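Local structure of integral membrane indolylacetylinositol arabinosyltransferase EmbC (Mycolicibacterium smegmatis, 7BVE) at residues 864-869 and 906-911; 898-903 and 1034-1039. The protein probably transfers arabinose units in the polymerisation of cell-wall arabinan, as an integral membrane glycosyltransferase of the emb family. All coordinates share one frame; numbering follows the deposited sequence.

Both contacts lie in the C-terminal domain of EmbC, about 10 Å apart between centres, and strand 907-912 ties them together. Contact 1 is core: it pairs that strand with strand 862-867, and every residue that touches is buried. Contact 2 is a surface contact, where strand 895-899, the next neighbour of 907-912 in the same sheet, and the loop after it meet the loop between strands 1020-1029 and 1039-1045. The chemistry follows the place. Backbone hydrogen bonds dominate 864-869 with 906-911, whereas 898-903 and 1034-1039 meet by van der Waals packing. R910 spans the two, its O probably bonded to G898 N.

Contact 1. Residues 864-869 and 906-911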
loop_
_atom_site.group_PDB
_atom_site.type_symbol
_atom_site.label_atom_id
_atom_site.label_comp_id
_atom_site.label_asym_id
_atom_site.label_seq_id
_atom_site.Cartn_x
_atom_site.Cartn_y
_atom_site.Cartn_z
ATOM N N VAL A 864 33.300 -21.005 -19.568
ATOM C CA VAL A 864 33.025 -19.846 -18.728
ATOM C C VAL A 864 34.096 -18.784 -18.949
ATOM O O VAL A 864 35.293 -19.086 -18.928
ATOM C CB VAL A 864 32.953 -20.226 -17.231
ATOM C CG1 VAL A 864 32.582 -19.027 -16.403
ATOM C CG2 VAL A 864 31.956 -21.318 -16.984
ATOM N N VAL A 865 33.663 -17.542 -19.178
ATOM C CA VAL A 865 34.517 -16.370 -19.031
ATOM C C VAL A 865 33.923 -15.508 -17.929
ATOM O O VAL A 865 32.720 -15.573 -17.660
ATOM C CB VAL A 865 34.667 -15.561 -20.339
ATOM C CG1 VAL A 865 35.199 -16.434 -21.448
ATOM C CG2 VAL A 865 33.370 -14.915 -20.752
ATOM N N SER A 866 34.769 -14.734 -17.264
ATOM C CA SER A 866 34.328 -13.806 -16.235
ATOM C C SER A 866 34.318 -12.396 -16.806
ATOM O O SER A 866 35.184 -12.037 -17.605
ATOM C CB SER A 866 35.243 -13.865 -15.018
ATOM O OG SER A 866 35.248 -15.154 -14.448
ATOM N N ALA A 867 33.346 -11.594 -16.392
ATOM C CA ALA A 867 33.194 -10.284 -16.996
ATOM C C ALA A 867 32.563 -9.317 -16.011
ATOM O O ALA A 867 31.733 -9.702 -15.189
ATOM C CB ALA A 867 32.349 -10.367 -18.262
ATOM N N ALA A 868 32.960 -8.053 -16.113
ATOM C CA ALA A 868 32.406 -6.971 -15.318
ATOM C C ALA A 868 31.803 -5.913 -16.233
ATOM O O ALA A 868 31.915 -5.973 -17.458
ATOM C CB ALA A 868 33.473 -6.344 -14.417
ATOM N N GLY A 869 31.140 -4.941 -15.621
ATOM C CA GLY A 869 30.625 -3.816 -16.369
ATOM C C GLY A 869 29.258 -4.038 -16.969
ATOM O O GLY A 869 28.832 -5.178 -17.148
ATOM N N TRP A 906 31.782 -8.095 -11.115
ATOM C CA TRP A 906 32.224 -9.355 -11.753
ATOM C C TRP A 906 31.170 -10.458 -11.672
ATOM O O TRP A 906 30.557 -10.615 -10.658
ATOM C CB TRP A 906 33.528 -9.826 -11.133
ATOM C CG TRP A 906 34.712 -8.942 -11.326
ATOM C CD1 TRP A 906 35.165 -7.995 -10.467
ATOM C CD2 TRP A 906 35.649 -8.968 -12.410
ATOM N NE1 TRP A 906 36.309 -7.428 -10.942
ATOM C CE2 TRP A 906 36.622 -7.998 -12.137
ATOM C CE3 TRP A 906 35.764 -9.712 -13.582
ATOM C CZ2 TRP A 906 37.688 -7.758 -12.986
ATOM C CZ3 TRP A 906 36.809 -9.470 -14.432
ATOM C CH2 TRP A 906 37.748 -8.496 -14.138
ATOM N N ARG A 907 31.016 -11.192 -12.769
ATOM C CA ARG A 907 30.074 -12.294 -12.867
ATOM C C ARG A 907 30.634 -13.327 -13.839
ATOM O O ARG A 907 31.683 -13.115 -14.448
ATOM C CB ARG A 907 28.710 -11.796 -13.348
ATOM C CG ARG A 907 28.784 -10.724 -14.422
ATOM C CD ARG A 907 27.475 -9.957 -14.526
ATOM N NE ARG A 907 27.535 -8.907 -15.537
ATOM C CZ ARG A 907 26.469 -8.351 -16.104
ATOM N NH1 ARG A 907 26.618 -7.401 -17.016
ATOM N NH2 ARG A 907 25.251 -8.747 -15.757
ATOM N N ASN A 908 29.933 -14.444 -13.982
ATOM C CA ASN A 908 30.363 -15.508 -14.876
ATOM C C ASN A 908 29.435 -15.558 -16.076
ATOM O O ASN A 908 28.216 -15.650 -15.919
ATOM C CB ASN A 908 30.365 -16.858 -14.167
ATOM C CG ASN A 908 31.523 -17.019 -13.211
ATOM O OD1 ASN A 908 32.670 -16.776 -13.559
ATOM N ND2 ASN A 908 31.220 -17.415 -11.988
ATOM N N LEU A 909 30.014 -15.483 -17.268
ATOM C CA LEU A 909 29.287 -15.669 -18.514
ATOM C C LEU A 909 29.489 -17.108 -18.953
ATOM O O LEU A 909 30.615 -17.605 -18.938
ATOM C CB LEU A 909 29.797 -14.719 -19.595
ATOM C CG LEU A 909 29.763 -13.210 -19.384
ATOM C CD1 LEU A 909 30.404 -12.541 -20.572
ATOM C CD2 LEU A 909 28.365 -12.724 -19.202
ATOM N N ARG A 910 28.412 -17.770 -19.350
ATOM C CA ARG A 910 28.439 -19.209 -19.543
ATOM C C ARG A 910 27.729 -19.609 -20.830
ATOM O O ARG A 910 26.797 -18.943 -21.289
ATOM C CB ARG A 910 27.809 -19.893 -18.344
ATOM C CG ARG A 910 26.375 -19.523 -18.156
ATOM C CD ARG A 910 25.797 -20.179 -16.966
ATOM N NE ARG A 910 26.309 -19.600 -15.729
ATOM C CZ ARG A 910 25.756 -18.548 -15.145
ATOM N NH1 ARG A 910 24.699 -17.974 -15.688
ATOM N NH2 ARG A 910 26.260 -18.083 -14.024
ATOM N N ALA A 911 28.191 -20.711 -21.416
ATOM C CA ALA A 911 27.645 -21.237 -22.632
ATOM C C ALA A 911 27.980 -22.717 -22.622
ATOM O O ALA A 911 29.132 -23.066 -22.329
ATOM C CB ALA A 911 28.228 -20.576 -23.877
#
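Two neighbouring strands of an antiparallel sheet meet here, in the EmbC C-terminal domain, whose sequence family belongs to the galactose-binding-domain-like clan; the axes of the two short segments run at 146° to each other. Four backbone hydrogen bonds hold the register. V865 and L909 form one hydrogen-bonded pair, with L909 N reaching V865 O at 2.7 Å almost along the C=O axis; A867 and R907 form the next, where R907 N sits above the plane of the A867 carbonyl. At the non-hydrogen-bonded positions, the CA-H groups of V864 and S866 point at the carbonyl oxygens of L909 and R907.

The polar side chains work on both faces. Beside V864 and S866, N908 OD1 takes a hydrogen bond from S866 OG at 3.2 Å and a weak one from R944, so this buried oxygen has two donors. On the other face R907 starts from the crowded first torsion (chi1 39°), then runs extended from CG to NE, which carries R907 NH1 to G869 O at 3.1 Å.

Apolar packing fills the same face as R907. L909 CD1 touches both A867 CB (3.7 Å) and V865 CG2 (3.8 Å), and F897 of strand 895-899 packs against both V865 and L909.

Where the pairing runs out, the indole of W906 lies against A868. The methyl comes in over the ring face as a CH-pi contact, A868 CB standing 4.2 Å from the centroid of the W906 five-membered ring and 19° off its normal.

Contact 2. Residues 898-903 and 1034-1039; sequences GDVGAA and YRDWGS
V900 and Y1034 carry the contact between 898-903 and the loop 1034-1039. V900 has the larger share, and its two methyls rest on successive points of the loop. Its CB is directed at the other segment, and with CG1 anti to the backbone N (chi1 168°) the methyls part to different targets. CG2, lying beside the backbone N, comes down on the peptide that follows Y1034, with V900 CG2 3.7 Å from Y1034 O. CG1 meets the aspartate side chain obliquely, V900 CG1 lying 3.9 Å from D1036 CB and 4.0 Å from D1036 CG. D1036 has its own CG anti to the backbone N (chi1 -166°), so it offers the valine its methylene and the base of its carboxylate.

Y1034 reaches across by a different route. Its CG is anti to the carbonyl carbon (chi1 -59°), which brings the CD1-CE1 side of the ring to G898. There the CE1 corner of Y1034 approaches G898 CA at 3.6 Å, obliquely to the ring plane. The ring lies where a side chain at G898 would point. At the tip of the ring the Y1034 hydroxyl makes a weak hydrogen bond with R910 O.

R1035 turns its back on 898-903; its NE forms a salt bridge with D1032 and its guanidinium a cation-pi contact with F632.

The contact thus rests on van der Waals packing of a loop against strand 895-899 and the residues that follow it: G898 bonds through its backbone to R910 of strand 907-912, Y1034 touches P912 of that strand, and 1034-1039 leads from strand 1020-1029 into strand 1039-1045, in a different sheet.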
loop_
_atom_site.group_PDB
_atom_site.type_symbol
_atom_site.label_atom_id
_atom_site.label_comp_id
_atom_site.label_asym_id
_atom_site.label_seq_id
_atom_site.Cartn_x
_atom_site.Cartn_y
_atom_site.Cartn_z
ATOM N N GLY A 898 25.282 -16.145 -22.151
ATOM C CA GLY A 898 24.166 -15.637 -21.381
ATOM C C GLY A 898 24.636 -15.259 -19.996
ATOM O O GLY A 898 25.707 -15.696 -19.569
ATOM N N ASP A 899 23.856 -14.459 -19.274
ATOM C CA ASP A 899 24.323 -13.911 -18.012
ATOM C C ASP A 899 23.229 -13.901 -16.961
ATOM O O ASP A 899 22.039 -13.807 -17.270
ATOM C CB ASP A 899 24.865 -12.482 -18.174
ATOM C CG ASP A 899 23.872 -11.532 -18.820
ATOM O OD1 ASP A 899 22.824 -11.974 -19.334
ATOM O OD2 ASP A 899 24.144 -10.317 -18.802
ATOM N N VAL A 900 23.729 -14.190 -15.765
ATOM C CA VAL A 900 23.010 -14.217 -14.466
ATOM C C VAL A 900 23.895 -13.329 -13.602
ATOM O O VAL A 900 25.091 -13.596 -13.579
ATOM C CB VAL A 900 22.976 -15.646 -13.890
ATOM C CG1 VAL A 900 22.526 -15.691 -12.450
ATOM C CG2 VAL A 900 22.157 -16.589 -14.723
ATOM N N GLY A 901 23.362 -12.285 -12.985
ATOM C CA GLY A 901 24.258 -11.479 -12.150
ATOM C C GLY A 901 23.763 -10.067 -11.973
ATOM O O GLY A 901 22.947 -9.618 -12.775
ATOM N N ALA A 902 24.369 -9.332 -11.068
ATOM C CA ALA A 902 24.015 -7.963 -10.863
ATOM C C ALA A 902 25.132 -7.183 -11.507
ATOM O O ALA A 902 26.302 -7.453 -11.265
ATOM C CB ALA A 902 23.945 -7.669 -9.392
ATOM N N ALA A 903 24.774 -6.207 -12.323
ATOM C CA ALA A 903 25.759 -5.427 -13.029
ATOM C C ALA A 903 25.931 -4.056 -12.428
ATOM O O ALA A 903 24.956 -3.343 -12.213
ATOM C CB ALA A 903 25.357 -5.320 -14.479
ATOM N N TYR A 1034 21.071 -21.148 -16.965
ATOM C CA TYR A 1034 20.841 -19.711 -16.924
ATOM C C TYR A 1034 19.841 -19.297 -15.861
ATOM O O TYR A 1034 19.140 -18.300 -16.047
ATOM C CB TYR A 1034 20.366 -19.210 -18.284
ATOM C CG TYR A 1034 21.331 -19.489 -19.399
ATOM C CD1 TYR A 1034 22.513 -18.783 -19.512
ATOM C CD2 TYR A 1034 21.045 -20.445 -20.357
ATOM C CE1 TYR A 1034 23.392 -19.044 -20.530
ATOM C CE2 TYR A 1034 21.917 -20.707 -21.380
ATOM C CZ TYR A 1034 23.086 -20.004 -21.463
ATOM O OH TYR A 1034 23.956 -20.271 -22.487
ATOM N N ARG A 1035 19.756 -20.026 -14.756
ATOM C CA ARG A 1035 18.827 -19.704 -13.684
ATOM C C ARG A 1035 19.593 -19.311 -12.427
ATOM O O ARG A 1035 20.623 -19.909 -12.103
ATOM C CB ARG A 1035 17.895 -20.882 -13.394
ATOM C CG ARG A 1035 16.815 -20.561 -12.388
ATOM C CD ARG A 1035 15.840 -21.673 -12.198
ATOM N NE ARG A 1035 14.953 -21.847 -13.338
ATOM C CZ ARG A 1035 13.845 -21.141 -13.527
ATOM N NH1 ARG A 1035 13.088 -21.373 -14.588
ATOM N NH2 ARG A 1035 13.496 -20.204 -12.661
ATOM N N ASP A 1036 19.090 -18.289 -11.738
ATOM C CA ASP A 1036 19.629 -17.818 -10.466
ATOM C C ASP A 1036 18.957 -18.607 -9.348
ATOM O O ASP A 1036 17.856 -18.278 -8.910
ATOM C CB ASP A 1036 19.378 -16.325 -10.314
ATOM C CG ASP A 1036 20.191 -15.702 -9.203
ATOM O OD1 ASP A 1036 20.995 -16.411 -8.564
ATOM O OD2 ASP A 1036 20.022 -14.491 -8.965
ATOM N N TRP A 1037 19.627 -19.653 -8.876
ATOM C CA TRP A 1037 19.089 -20.439 -7.776
ATOM C C TRP A 1037 19.395 -19.827 -6.417
ATOM O O TRP A 1037 18.671 -20.092 -5.455
ATOM C CB TRP A 1037 19.644 -21.861 -7.824
ATOM C CG TRP A 1037 21.110 -21.947 -7.556
ATOM C CD1 TRP A 1037 22.105 -21.866 -8.468
ATOM C CD2 TRP A 1037 21.742 -22.140 -6.286
ATOM N NE1 TRP A 1037 23.322 -21.990 -7.850
ATOM C CE2 TRP A 1037 23.124 -22.157 -6.508
ATOM C CE3 TRP A 1037 21.269 -22.293 -4.977
ATOM C CZ2 TRP A 1037 24.041 -22.320 -5.476
ATOM C CZ3 TRP A 1037 22.178 -22.458 -3.959
ATOM C CH2 TRP A 1037 23.546 -22.471 -4.211
ATOM N N GLY A 1038 20.446 -19.039 -6.321
ATOM C CA GLY A 1038 20.978 -18.555 -5.073
ATOM C C GLY A 1038 22.485 -18.406 -5.201
ATOM O O GLY A 1038 22.991 -18.261 -6.314
ATOM N N SER A 1039 23.181 -18.460 -4.068
ATOM C CA SER A 1039 24.632 -18.363 -4.087
ATOM C C SER A 1039 25.221 -19.010 -2.844
ATOM O O SER A 1039 24.513 -19.258 -1.875
ATOM C CB SER A 1039 25.091 -16.907 -4.203
ATOM O OG SER A 1039 24.648 -16.126 -3.120
#